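Local coordinates for protein benzoate transport porin BenP (Acinetobacter baumannii AB307-0294, PDB 5DL8) that probably acts as an outer-membrane porin of the OprD family, forming a beta-barrel channel for small solutes such as benzoate, at residues 29-35 and 49-55; 110-114 and 176-181; 124-128 and 155-160; 162-166 and 205-209. One frame throughout, in Å; residues are numbered along the deposited sequence.

In the fold
All four contacts involve the antiparallel barrel wall, and they form two groups. Contacts 1 and 2 have centres about 12 Å apart without touching. Contacts 3 and 4, with centres about 14 Å apart, do touch: K158 CD of strand 155-160 lies 3.3 Å from Y166 OH of the adjacent strand 165-176. Contacts 1 and 4 are on opposite sides of the chain's centre, about 38 Å between centres. Along the chain contact 1 closes first; contact 3 then falls wholly between the segments of contact 2, while those of contacts 2 and 4 alternate. Neighbouring-strand pairing thus builds the wall, and contact 2 ties a loop to it.

Contact 1. Residues 29-35 and 49-55; sequences TLKNAYI and SWSQAAS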
# COMPACT_ATOMS: atom_id res chain seq x y z
N THR A 29 -6.66 -18.04 -0.98
CA THR A 29 -7.51 -17.12 -0.25
C THR A 29 -8.96 -17.05 -0.82
O THR A 29 -9.23 -17.37 -1.94
CB THR A 29 -6.97 -15.65 -0.17
OG1 THR A 29 -7.10 -15.02 -1.42
CG2 THR A 29 -5.49 -15.50 0.30
N LEU A 30 -9.82 -16.54 0.07
CA LEU A 30 -11.18 -16.12 -0.09
C LEU A 30 -11.36 -14.79 0.65
O LEU A 30 -10.89 -14.55 1.77
CB LEU A 30 -12.23 -17.15 0.46
CG LEU A 30 -12.18 -18.58 -0.09
CD1 LEU A 30 -12.98 -19.53 0.77
CD2 LEU A 30 -12.69 -18.67 -1.49
N LYS A 31 -12.09 -13.94 -0.04
CA LYS A 31 -12.51 -12.66 0.48
C LYS A 31 -13.99 -12.31 0.08
O LYS A 31 -14.32 -12.05 -1.11
CB LYS A 31 -11.58 -11.58 -0.09
CG LYS A 31 -11.74 -10.25 0.70
CD LYS A 31 -10.83 -9.11 0.23
CE LYS A 31 -9.43 -9.26 0.85
NZ LYS A 31 -8.50 -8.18 0.26
N ASN A 32 -14.80 -12.11 1.09
CA ASN A 32 -16.14 -11.58 0.99
C ASN A 32 -15.98 -10.17 1.49
O ASN A 32 -15.72 -9.97 2.67
CB ASN A 32 -17.09 -12.33 1.93
CG ASN A 32 -18.61 -11.96 1.74
OD1 ASN A 32 -19.13 -10.93 2.18
ND2 ASN A 32 -19.33 -12.88 1.12
N ALA A 33 -16.22 -9.21 0.60
CA ALA A 33 -15.91 -7.79 0.88
C ALA A 33 -17.13 -6.93 0.68
O ALA A 33 -17.66 -6.88 -0.44
CB ALA A 33 -14.78 -7.27 -0.07
N TYR A 34 -17.52 -6.19 1.71
CA TYR A 34 -18.53 -5.15 1.60
C TYR A 34 -17.89 -3.78 1.88
O TYR A 34 -17.31 -3.54 2.99
CB TYR A 34 -19.65 -5.43 2.58
CG TYR A 34 -20.64 -4.32 2.76
CD1 TYR A 34 -21.60 -4.08 1.84
CD2 TYR A 34 -20.62 -3.54 3.93
CE1 TYR A 34 -22.50 -3.01 2.01
CE2 TYR A 34 -21.53 -2.57 4.16
CZ TYR A 34 -22.43 -2.27 3.17
OH TYR A 34 -23.23 -1.25 3.40
N ILE A 35 -17.97 -2.89 0.88
CA ILE A 35 -17.47 -1.55 1.06
C ILE A 35 -18.58 -0.59 0.73
O ILE A 35 -19.22 -0.71 -0.33
CB ILE A 35 -16.22 -1.35 0.19
CG1 ILE A 35 -15.02 -2.13 0.80
CG2 ILE A 35 -15.92 0.16 0.00
CD1 ILE A 35 -14.30 -2.96 -0.23
N SER A 49 -19.46 -1.64 -3.27
CA SER A 49 -19.95 -2.95 -3.70
C SER A 49 -19.78 -4.01 -2.55
O SER A 49 -19.10 -3.77 -1.48
CB SER A 49 -19.10 -3.43 -4.89
OG SER A 49 -17.69 -3.41 -4.53
N TRP A 50 -20.36 -5.16 -2.87
CA TRP A 50 -20.33 -6.40 -2.16
C TRP A 50 -19.82 -7.33 -3.21
O TRP A 50 -20.42 -7.45 -4.32
CB TRP A 50 -21.78 -6.88 -1.71
CG TRP A 50 -21.75 -8.04 -0.76
CD1 TRP A 50 -20.77 -8.30 0.19
CD2 TRP A 50 -22.65 -9.14 -0.71
NE1 TRP A 50 -21.03 -9.45 0.83
CE2 TRP A 50 -22.18 -10.00 0.30
CE3 TRP A 50 -23.82 -9.47 -1.41
CZ2 TRP A 50 -22.83 -11.16 0.66
CZ3 TRP A 50 -24.48 -10.68 -1.11
CH2 TRP A 50 -23.96 -11.52 -0.06
N SER A 51 -18.75 -8.02 -2.84
CA SER A 51 -18.13 -9.00 -3.74
C SER A 51 -17.57 -10.21 -3.02
O SER A 51 -17.25 -10.09 -1.81
CB SER A 51 -17.06 -8.32 -4.63
OG SER A 51 -16.07 -7.69 -3.88
N GLN A 52 -17.49 -11.33 -3.77
CA GLN A 52 -16.82 -12.56 -3.31
C GLN A 52 -15.70 -12.89 -4.26
O GLN A 52 -15.93 -12.84 -5.49
CB GLN A 52 -17.77 -13.76 -3.26
CG GLN A 52 -17.14 -15.06 -2.85
CD GLN A 52 -16.69 -14.99 -1.38
OE1 GLN A 52 -17.46 -14.61 -0.48
NE2 GLN A 52 -15.45 -15.33 -1.13
N ALA A 53 -14.51 -13.20 -3.69
CA ALA A 53 -13.30 -13.49 -4.47
C ALA A 53 -12.67 -14.81 -4.01
O ALA A 53 -12.88 -15.25 -2.87
CB ALA A 53 -12.27 -12.36 -4.32
N ALA A 54 -11.97 -15.44 -4.95
CA ALA A 54 -11.11 -16.60 -4.73
C ALA A 54 -9.77 -16.35 -5.49
O ALA A 54 -9.80 -15.81 -6.59
CB ALA A 54 -11.73 -17.90 -5.19
N SER A 55 -8.66 -16.70 -4.83
CA SER A 55 -7.34 -16.45 -5.35
C SER A 55 -6.35 -17.51 -4.99
O SER A 55 -6.47 -18.16 -3.95
CB SER A 55 -6.78 -15.14 -4.81
OG SER A 55 -7.60 -14.04 -5.12
O HOH W 1 -9.37 -13.99 -2.79
O HOH W 2 -16.67 -5.29 -2.74
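N32 links two side chains of the facing strand through its amide. Its OD1 accepts from W50 NE1 at 2.8 Å, the indole nitrogen standing 31° out of the carbonyl plane, and its ND2 donates to Q52 OE1 at 3.0 Å. With CG anti to the backbone N (chi1 -171°), the amide comes between both partners, and the bonds on its two polar atoms fix its rotation. Q52 bends at its second torsion, and its NE2 donates to A53 O (3.1 Å); K31 N reaches the same oxygen from the opposite face of its plane.

The backbone forms a regular antiparallel ladder, with T29-S55, K31-A53, A33-S51 and I35-S49 as hydrogen-bonded pairs; A33 N to S51 O is 2.8 Å, and S49 N to I35 O is weak. Apolar contact is modest: L30 CD2 lies 3.9 Å from A54 CB. Water joins the hydroxyls on the other face, one bridging T29 OG1 (2.8 Å) and S55 OG, another linking S49 OG, S51 OG and A33 O, to which it donates at 3.0 Å.

Strand 394-406 flanks 29-35, while strand 72-87 pairs with 49-55. On the K31 face, Q147 NE2 bonds to S51 OG, Q147 O to K31 NZ, and D96 to S49 OG.

Contact 2. Residues 110-114 and 176-181; sequences SDYLK and SPRNEE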
# COMPACT_ATOMS: atom_id res chain seq x y z
N SER A 110 -19.36 -6.82 -13.59
CA SER A 110 -20.08 -7.86 -12.82
C SER A 110 -19.11 -8.88 -12.23
O SER A 110 -19.45 -9.56 -11.29
CB SER A 110 -21.26 -8.45 -13.63
OG SER A 110 -20.70 -8.96 -14.76
N ASP A 111 -17.88 -8.92 -12.76
CA ASP A 111 -16.78 -9.81 -12.28
C ASP A 111 -15.40 -9.31 -12.86
O ASP A 111 -15.38 -8.49 -13.77
CB ASP A 111 -17.09 -11.29 -12.57
CG ASP A 111 -16.95 -11.70 -14.02
OD1 ASP A 111 -16.92 -10.89 -14.90
OD2 ASP A 111 -16.81 -12.87 -14.34
N TYR A 112 -14.28 -9.70 -12.29
CA TYR A 112 -12.99 -9.41 -12.93
C TYR A 112 -11.97 -10.43 -12.47
O TYR A 112 -12.11 -11.01 -11.40
CB TYR A 112 -12.50 -7.97 -12.71
CG TYR A 112 -11.94 -7.57 -11.36
CD1 TYR A 112 -12.67 -7.74 -10.21
CD2 TYR A 112 -10.72 -6.79 -11.28
CE1 TYR A 112 -12.28 -7.28 -9.00
CE2 TYR A 112 -10.23 -6.36 -10.01
CZ TYR A 112 -11.02 -6.58 -8.88
OH TYR A 112 -10.58 -6.15 -7.63
N LEU A 113 -11.02 -10.67 -13.38
CA LEU A 113 -10.00 -11.66 -13.30
C LEU A 113 -8.67 -11.01 -13.50
O LEU A 113 -8.51 -10.33 -14.57
CB LEU A 113 -10.15 -12.64 -14.46
CG LEU A 113 -9.09 -13.74 -14.56
CD1 LEU A 113 -9.19 -14.76 -13.44
CD2 LEU A 113 -9.30 -14.45 -15.90
N LYS A 114 -7.74 -11.25 -12.56
CA LYS A 114 -6.27 -10.92 -12.73
C LYS A 114 -5.46 -12.24 -12.81
O LYS A 114 -5.89 -13.24 -12.24
CB LYS A 114 -5.79 -10.17 -11.55
CG LYS A 114 -6.40 -8.82 -11.28
CD LYS A 114 -5.97 -8.37 -9.91
CE LYS A 114 -6.24 -6.90 -9.69
NZ LYS A 114 -5.28 -6.05 -10.53
N SER A 176 -0.97 -3.09 -12.59
CA SER A 176 -2.41 -3.58 -12.67
C SER A 176 -3.07 -3.18 -11.42
O SER A 176 -2.90 -3.85 -10.38
CB SER A 176 -2.48 -5.08 -12.75
OG SER A 176 -3.80 -5.52 -13.10
N PRO A 177 -3.75 -2.07 -11.43
CA PRO A 177 -4.39 -1.59 -10.18
C PRO A 177 -5.39 -2.58 -9.48
O PRO A 177 -5.89 -3.49 -10.12
CB PRO A 177 -5.11 -0.28 -10.62
CG PRO A 177 -4.29 0.20 -11.73
CD PRO A 177 -3.92 -1.07 -12.50
N ARG A 178 -5.63 -2.37 -8.19
CA ARG A 178 -6.47 -3.23 -7.39
C ARG A 178 -7.90 -3.48 -8.06
O ARG A 178 -8.40 -4.55 -7.99
CB ARG A 178 -6.61 -2.68 -5.98
CG ARG A 178 -7.52 -1.48 -5.90
CD ARG A 178 -7.39 -0.75 -4.61
NE ARG A 178 -8.35 0.38 -4.49
CZ ARG A 178 -8.20 1.42 -3.62
NH1 ARG A 178 -7.04 1.50 -2.84
NH2 ARG A 178 -9.16 2.40 -3.54
N ASN A 179 -8.42 -2.49 -8.80
CA ASN A 179 -9.75 -2.53 -9.37
C ASN A 179 -9.71 -2.74 -10.84
O ASN A 179 -10.69 -2.33 -11.51
CB ASN A 179 -10.56 -1.23 -9.01
CG ASN A 179 -9.95 0.06 -9.61
OD1 ASN A 179 -8.78 0.27 -9.60
ND2 ASN A 179 -10.79 0.96 -10.05
N GLU A 180 -8.63 -3.35 -11.40
CA GLU A 180 -8.56 -3.52 -12.84
C GLU A 180 -8.00 -4.87 -13.16
O GLU A 180 -7.30 -5.44 -12.35
CB GLU A 180 -7.65 -2.46 -13.60
CG GLU A 180 -7.91 -1.01 -13.32
CD GLU A 180 -9.18 -0.46 -13.95
OE1 GLU A 180 -9.88 -1.20 -14.73
OE2 GLU A 180 -9.53 0.73 -13.66
N GLU A 181 -8.21 -5.29 -14.39
CA GLU A 181 -7.78 -6.61 -14.89
C GLU A 181 -6.47 -6.63 -15.56
O GLU A 181 -5.84 -7.64 -15.57
CB GLU A 181 -8.75 -7.16 -16.00
CG GLU A 181 -10.18 -7.43 -15.47
CD GLU A 181 -11.01 -8.41 -16.34
OE1 GLU A 181 -11.12 -8.24 -17.52
OE2 GLU A 181 -11.56 -9.35 -15.83
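K114 reaches across to a turn and buries its ammonium among backbone carbonyls. NZ donates to P177 O at 2.7 Å and to E180 O at 2.8 Å, the latter nearly head-on to the carbonyl; two weak bonds to O and OG of S176 add to the grip. The chain runs out extended and folds only at its last torsion (chi4 -71°), which swings NZ into this cluster of oxygens. Beside it, Y112 OH donates to R178 O at 2.7 Å, an oxygen at the edge of the phenol ring and in its plane. In the third tie the side chain comes from the loop: E181 OE2 accepts from L113 N at 2.8 Å, on the anti side of the carboxylate.

P177 O, R178 O and E180 O belong to a type I turn, closed by E180 N to P177 O (3.0 Å), which probably helps to position them; E180 N and K114 NZ approach P177 O from opposite faces of its plane. Further out, R178 forms a salt bridge with D143, D182 O bonds to S176 OG, and Y112 OH also hydrogen-bonds to L148 N.

Strand 107-123 pairs here with strand 72-87 through Y112-A85 and K114-Q83, and the turn directly follows strand 165-176.

Contact 3. Residues 124-128 and 155-160; sequences DKTLL and TNLKSQ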
# COMPACT_ATOMS: atom_id res chain seq x y z
N ASP A 124 23.91 -16.70 -5.08
CA ASP A 124 24.35 -16.33 -3.75
C ASP A 124 23.23 -15.50 -2.99
O ASP A 124 22.23 -16.07 -2.57
CB ASP A 124 25.70 -15.57 -3.84
CG ASP A 124 26.43 -15.44 -2.49
OD1 ASP A 124 26.08 -16.22 -1.56
OD2 ASP A 124 27.34 -14.58 -2.37
N LYS A 125 23.41 -14.19 -2.78
CA LYS A 125 22.39 -13.36 -2.12
C LYS A 125 21.69 -12.37 -3.05
O LYS A 125 21.19 -11.34 -2.61
CB LYS A 125 23.01 -12.68 -0.90
CG LYS A 125 23.30 -13.71 0.19
CD LYS A 125 23.99 -13.11 1.42
CE LYS A 125 24.05 -14.17 2.51
NZ LYS A 125 25.29 -13.99 3.30
N THR A 126 21.58 -12.76 -4.32
CA THR A 126 20.99 -11.95 -5.37
C THR A 126 19.87 -12.71 -6.12
O THR A 126 19.91 -13.94 -6.33
CB THR A 126 22.09 -11.50 -6.32
OG1 THR A 126 23.13 -10.93 -5.51
CG2 THR A 126 21.59 -10.45 -7.38
N LEU A 127 18.85 -11.97 -6.52
CA LEU A 127 17.78 -12.53 -7.20
C LEU A 127 17.33 -11.57 -8.23
O LEU A 127 17.07 -10.39 -7.90
CB LEU A 127 16.72 -12.80 -6.19
CG LEU A 127 15.53 -13.52 -6.85
CD1 LEU A 127 15.88 -14.96 -7.16
CD2 LEU A 127 14.27 -13.40 -5.97
N LEU A 128 17.28 -12.03 -9.47
CA LEU A 128 16.79 -11.25 -10.62
C LEU A 128 15.35 -11.77 -10.90
O LEU A 128 15.14 -13.01 -10.99
CB LEU A 128 17.67 -11.46 -11.87
CG LEU A 128 17.14 -10.97 -13.25
CD1 LEU A 128 17.18 -9.43 -13.29
CD2 LEU A 128 17.85 -11.64 -14.45
N THR A 155 11.17 -5.70 -14.45
CA THR A 155 12.35 -6.43 -14.03
C THR A 155 12.92 -5.80 -12.83
O THR A 155 13.03 -4.56 -12.81
CB THR A 155 13.39 -6.31 -15.10
OG1 THR A 155 12.75 -6.61 -16.33
CG2 THR A 155 14.51 -7.26 -14.88
N ASN A 156 13.30 -6.60 -11.83
CA ASN A 156 14.13 -6.10 -10.74
C ASN A 156 15.22 -7.02 -10.25
O ASN A 156 15.23 -8.19 -10.59
CB ASN A 156 13.29 -5.59 -9.56
CG ASN A 156 12.54 -6.70 -8.75
OD1 ASN A 156 12.75 -7.91 -8.85
ND2 ASN A 156 11.76 -6.22 -7.86
N LEU A 157 16.16 -6.43 -9.51
CA LEU A 157 17.40 -7.09 -9.01
C LEU A 157 17.54 -6.71 -7.55
O LEU A 157 17.45 -5.51 -7.22
CB LEU A 157 18.65 -6.67 -9.78
CG LEU A 157 19.97 -7.39 -9.46
CD1 LEU A 157 19.84 -8.90 -9.68
CD2 LEU A 157 21.11 -6.82 -10.31
N LYS A 158 17.58 -7.73 -6.69
CA LYS A 158 17.74 -7.59 -5.20
C LYS A 158 19.01 -8.23 -4.73
O LYS A 158 19.27 -9.36 -5.10
CB LYS A 158 16.68 -8.38 -4.47
CG LYS A 158 15.34 -8.01 -4.89
CD LYS A 158 14.34 -8.76 -4.09
CE LYS A 158 12.99 -8.40 -4.61
NZ LYS A 158 12.05 -8.71 -3.53
N SER A 159 19.72 -7.59 -3.84
CA SER A 159 20.90 -8.18 -3.25
C SER A 159 21.19 -7.82 -1.77
O SER A 159 21.09 -6.66 -1.39
CB SER A 159 22.06 -7.76 -4.13
OG SER A 159 23.26 -8.39 -3.71
N GLN A 160 21.54 -8.79 -0.94
CA GLN A 160 22.12 -8.52 0.39
C GLN A 160 23.61 -8.43 0.17
O GLN A 160 24.33 -9.44 0.22
CB GLN A 160 21.78 -9.65 1.38
CG GLN A 160 22.02 -9.33 2.83
CD GLN A 160 21.04 -8.27 3.35
OE1 GLN A 160 19.90 -8.19 2.95
NE2 GLN A 160 21.52 -7.40 4.18
O HOH W 3 14.07 -9.74 -7.88
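T155 opens the second strand with a methyl contact, its CG2 3.8 Å from L128 CD1. At N156 the link is through the backbone, its carbonyl O receiving a CA-H...O contact from L128 CA at 3.4 Å; the side chain turns to the other face, where ND2 bonds to Y202 OH.

L157 returns to the face of T126 and L128. Its CG is anti to the backbone N (chi1 -173°), beside its own carbonyl carbon, and CD1 reaches T126 CG2 at 3.3 Å, closer than ordinary carbon contact. The same methyl also lies 4.0 Å from L128 CB, so one leucine branch spans both residues of the opposite strand on this face.

K158 forms the hydrogen-bonded pair with L127. L127 N donates to K158 O at 3.0 Å, in the carbonyl plane, and K158 N returns a nearly straight bond to L127 O (172° at the hydrogen). Beyond CB the lysine chain runs extended, away from L127 and against Y166.

S159 pairs with T126 through a hydrogen bond between their hydroxyls, OG to OG1 at 3.1 Å. Q160 ends the strand: its N donates to K125 O at 3.1 Å, its CB packs against K125 CB, and NE2 is held by S162 O.

The short strand axes stand 174° from each other in direction and 4.7 Å apart at closest. Such near-antiparallel pairing, with strand 165-176 continuing the order beyond 155-160, is the wall construction of an outer-membrane beta-barrel, as in the OprD porins.

Contact 4. Residues 162-166 and 205-209; sequences SDQLY and LRYQF
CB of Q164 lies over one face of the Y207 ring, 4.0 Å from its centroid and 23° off the normal, a CH-pi contact displaced toward the rim. With CG of Y207 anti to the backbone N (chi1 -166°), the phenol runs alongside Q164 and points the same way. Within the same strand segment, F209 CG stands at the edge of that ring, in its plane, and Y207 CD1 sits 3.5 Å above the centre of the F209 ring. L165 meets Y207 at about a right angle, with CB 4.0 Å from CD2. Across the contact R206 CB comes obliquely to the Y166 ring; K158 and Q160 of strand 155-160 also touch Y166.

The backbone that carries these groups is the antiparallel pairing of strands 165-176 and 200-210 in the porin barrel. Y166 and R206 bond both ways: Y166 N to R206 O at 2.9 Å is almost straight (178°), and R206 N to Y166 O is 2.8 Å. The ladder begins with Q208 N to Q164 O, 3.1 Å. Just before it, S162 OG accepts from L165 N at 3.1 Å, an ST motif. R206 reaches salt bridges with D204 and E216 and a hydrogen bond with Y304, while Y166 OH bonds to E168.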
# COMPACT_ATOMS: atom_id res chain seq x y z
N SER A 162 25.76 -7.01 1.98
CA SER A 162 26.50 -7.32 3.24
C SER A 162 25.52 -7.54 4.35
O SER A 162 24.30 -7.34 4.13
CB SER A 162 27.50 -6.16 3.64
OG SER A 162 26.81 -4.99 4.07
N ASP A 163 25.99 -7.88 5.55
CA ASP A 163 25.10 -8.05 6.70
C ASP A 163 24.23 -6.81 6.92
O ASP A 163 23.11 -6.96 7.18
CB ASP A 163 25.86 -8.37 8.02
CG ASP A 163 26.55 -9.76 8.00
OD1 ASP A 163 25.89 -10.67 7.59
OD2 ASP A 163 27.74 -9.96 8.39
N GLN A 164 24.79 -5.60 6.77
CA GLN A 164 24.08 -4.32 6.97
C GLN A 164 23.38 -3.67 5.70
O GLN A 164 22.39 -2.97 5.84
CB GLN A 164 25.06 -3.26 7.53
CG GLN A 164 25.58 -3.44 8.98
CD GLN A 164 26.84 -4.19 9.01
OE1 GLN A 164 27.72 -3.97 8.19
NE2 GLN A 164 26.89 -5.18 9.85
N LEU A 165 23.93 -3.87 4.51
CA LEU A 165 23.43 -3.20 3.34
C LEU A 165 22.57 -4.12 2.39
O LEU A 165 23.05 -5.09 1.85
CB LEU A 165 24.61 -2.53 2.58
CG LEU A 165 24.28 -1.75 1.28
CD1 LEU A 165 23.19 -0.72 1.53
CD2 LEU A 165 25.56 -1.09 0.66
N TYR A 166 21.30 -3.77 2.21
CA TYR A 166 20.42 -4.38 1.23
C TYR A 166 20.20 -3.34 0.10
O TYR A 166 19.91 -2.15 0.37
CB TYR A 166 19.06 -4.76 1.88
CG TYR A 166 18.00 -5.19 0.87
CD1 TYR A 166 17.20 -4.21 0.18
CD2 TYR A 166 17.81 -6.54 0.55
CE1 TYR A 166 16.26 -4.59 -0.79
CE2 TYR A 166 16.82 -6.92 -0.40
CZ TYR A 166 16.08 -5.95 -1.05
OH TYR A 166 15.16 -6.31 -1.97
N LEU A 205 17.74 1.41 -1.12
CA LEU A 205 18.86 0.99 -0.27
C LEU A 205 18.43 0.99 1.20
O LEU A 205 17.70 1.99 1.65
CB LEU A 205 20.01 2.00 -0.43
CG LEU A 205 20.61 2.14 -1.81
CD1 LEU A 205 21.80 3.11 -1.81
CD2 LEU A 205 21.13 0.80 -2.35
N ARG A 206 18.70 -0.13 1.88
CA ARG A 206 18.27 -0.37 3.30
C ARG A 206 19.48 -0.72 4.14
O ARG A 206 20.19 -1.64 3.82
CB ARG A 206 17.19 -1.46 3.43
CG ARG A 206 15.77 -1.02 3.11
CD ARG A 206 14.71 -2.17 2.97
NE ARG A 206 13.54 -1.58 2.23
CZ ARG A 206 12.23 -1.93 2.32
NH1 ARG A 206 11.86 -2.95 3.09
NH2 ARG A 206 11.29 -1.23 1.63
N TYR A 207 19.81 0.12 5.12
CA TYR A 207 21.05 0.01 5.90
C TYR A 207 20.67 -0.10 7.36
O TYR A 207 19.80 0.66 7.84
CB TYR A 207 22.05 1.18 5.63
CG TYR A 207 23.48 0.93 6.14
CD1 TYR A 207 23.87 1.25 7.42
CD2 TYR A 207 24.46 0.32 5.33
CE1 TYR A 207 25.15 0.96 7.88
CE2 TYR A 207 25.72 0.01 5.79
CZ TYR A 207 26.09 0.37 7.04
OH TYR A 207 27.41 0.11 7.48
N GLN A 208 21.22 -1.12 7.97
CA GLN A 208 21.08 -1.39 9.41
C GLN A 208 22.30 -0.76 10.13
O GLN A 208 23.42 -1.22 10.05
CB GLN A 208 20.97 -2.91 9.71
CG GLN A 208 20.62 -3.27 11.16
CD GLN A 208 19.15 -2.97 11.47
OE1 GLN A 208 18.27 -3.17 10.63
NE2 GLN A 208 18.88 -2.53 12.69
N PHE A 209 22.08 0.36 10.77
CA PHE A 209 23.16 1.17 11.28
C PHE A 209 23.66 0.52 12.54
O PHE A 209 24.89 0.38 12.72
CB PHE A 209 22.67 2.61 11.52
CG PHE A 209 22.64 3.44 10.27
CD1 PHE A 209 23.86 4.00 9.73
CD2 PHE A 209 21.46 3.68 9.62
CE1 PHE A 209 23.83 4.78 8.58
CE2 PHE A 209 21.41 4.47 8.47
CZ PHE A 209 22.57 5.01 7.94